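Local coordinates for halorhodopsin (Halobacterium salinarum, PDB 2JAF), which pumps chloride ions across the cell membrane using light absorbed by its retinal chromophore, at the interface of chains A and B. Sequence-based numbering; all coordinates share one arbitrary frame. Chains: chain A/B, Halorhodopsin.

The interface of chains A and B. Residues chain A 34, 78-79, 81-82, 84; chain B 154, 156, 160, 164.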
# COMPACT_ATOMS: atom_id res chain seq x y z
N TRP A 34 1.92 26.03 8.24
CA TRP A 34 0.66 26.44 8.86
C TRP A 34 -0.34 26.97 7.84
O TRP A 34 -1.54 26.76 7.97
CB TRP A 34 0.89 27.51 9.93
CG TRP A 34 1.40 26.96 11.22
CD1 TRP A 34 2.61 27.20 11.80
CD2 TRP A 34 0.70 26.06 12.10
NE1 TRP A 34 2.72 26.49 12.98
CE2 TRP A 34 1.56 25.79 13.19
CE3 TRP A 34 -0.56 25.46 12.07
CZ2 TRP A 34 1.20 24.94 14.24
CZ3 TRP A 34 -0.93 24.61 13.11
CH2 TRP A 34 -0.05 24.36 14.18
N LEU A 78 0.62 18.11 9.23
CA LEU A 78 0.71 17.88 10.68
C LEU A 78 1.97 17.05 10.95
O LEU A 78 2.67 17.26 11.94
CB LEU A 78 -0.51 17.11 11.18
CG LEU A 78 -1.87 17.80 11.04
CD1 LEU A 78 -2.97 16.85 11.51
CD2 LEU A 78 -1.88 19.09 11.86
N GLY A 79 2.25 16.10 10.07
CA GLY A 79 3.43 15.27 10.23
C GLY A 79 4.66 16.14 10.19
O GLY A 79 5.58 15.99 11.01
N LEU A 81 4.80 19.64 10.61
CA LEU A 81 4.78 20.59 11.71
C LEU A 81 5.25 19.97 13.02
O LEU A 81 6.04 20.56 13.76
CB LEU A 81 3.36 21.16 11.89
CG LEU A 81 3.00 22.35 11.00
CD1 LEU A 81 1.53 22.70 11.17
CD2 LEU A 81 3.88 23.54 11.36
N SER A 82 4.75 18.77 13.30
CA SER A 82 5.10 18.06 14.54
C SER A 82 6.54 17.55 14.56
O SER A 82 7.06 17.21 15.62
CB SER A 82 4.17 16.88 14.74
OG SER A 82 4.51 15.82 13.86
N LEU A 84 7.43 14.82 13.22
CA LEU A 84 7.37 13.37 13.08
C LEU A 84 7.99 12.90 11.76
O LEU A 84 8.75 11.93 11.74
CB LEU A 84 5.92 12.88 13.16
CG LEU A 84 5.71 11.38 12.91
CD1 LEU A 84 6.30 10.59 14.07
CD2 LEU A 84 4.22 11.06 12.77
N THR B 154 3.75 10.28 17.46
CA THR B 154 4.08 11.69 17.65
C THR B 154 4.47 12.01 19.10
O THR B 154 3.73 11.69 20.02
CB THR B 154 2.90 12.57 17.21
OG1 THR B 154 2.72 12.42 15.79
CG2 THR B 154 3.16 14.05 17.54
N SER B 156 6.44 15.24 19.90
CA SER B 156 6.80 16.64 20.11
C SER B 156 5.80 17.46 20.92
O SER B 156 6.19 18.28 21.75
CB SER B 156 7.10 17.34 18.78
OG SER B 156 5.94 17.46 17.98
N PHE B 160 -0.47 17.72 18.57
CA PHE B 160 -0.38 16.96 17.33
C PHE B 160 -0.85 15.51 17.47
O PHE B 160 -1.39 14.95 16.51
CB PHE B 160 1.05 17.02 16.79
CG PHE B 160 1.48 18.41 16.42
CD1 PHE B 160 0.81 19.11 15.43
CD2 PHE B 160 2.56 19.02 17.06
CE1 PHE B 160 1.20 20.41 15.08
CE2 PHE B 160 2.95 20.32 16.73
CZ PHE B 160 2.28 21.02 15.74
N PHE B 164 -3.99 14.25 15.04
CA PHE B 164 -3.96 13.06 14.18
C PHE B 164 -5.16 12.17 14.52
O PHE B 164 -5.78 11.57 13.64
CB PHE B 164 -2.66 12.27 14.37
CG PHE B 164 -1.52 12.73 13.49
CD1 PHE B 164 -1.66 12.75 12.10
CD2 PHE B 164 -0.30 13.11 14.05
CE1 PHE B 164 -0.59 13.15 11.28
CE2 PHE B 164 0.77 13.51 13.25
CZ PHE B 164 0.63 13.52 11.86
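A:Ser82, at the end of helix 58-82, meets B:Phe160 and B:Ser156. Its CB lies over one face of the B:Phe160 ring, 3.9 Å from the centroid, in a CH-pi contact. The far rim of the ring, at CE1, reaches A:Leu81 CB at 3.9 Å. The hydroxyl OG of B:Ser156 donates a hydrogen bond of 2.6 Å to the backbone O of A:Ser82. It arrives in the carbonyl plane, on a lone pair. One turn further along helix 158-180, B:Phe164 points its tip at the chain A backbone. Its CZ is 3.7 Å from A:Gly79 CA, which sits at the ring edge, in plane. The same CZ touches A:Leu78 CB. Beside them A:Leu84 CD2 meets B:Thr154 OG1 at 3.6 Å, the two side chains crossing at about a right angle.

Behind this shell, A:Ser82 OG sits between its own backbone N and carbonyl carbon (chi1 75°). There its one hydrogen can go to A:Leu78 O or, from above the carbonyl plane, to A:Gly79 O. OG also accepts from A:Leu84 N, which is likely to steady the chain where the helix ends. A:Leu81 CD1 lies over the centre of the A:Trp34 ring, which packs helix 27-50 against the back of the patch. A:Trp34 CH2 itself approaches B:Phe160 CE1 loosely, at 4.2 Å. An alanine in place of B:Phe160 would probably open a gap against A:Ser82 and A:Leu81 and weaken the packing here. The patch joins two subunits of the deposited trimer and may help hold the pump's assembly together in the membrane.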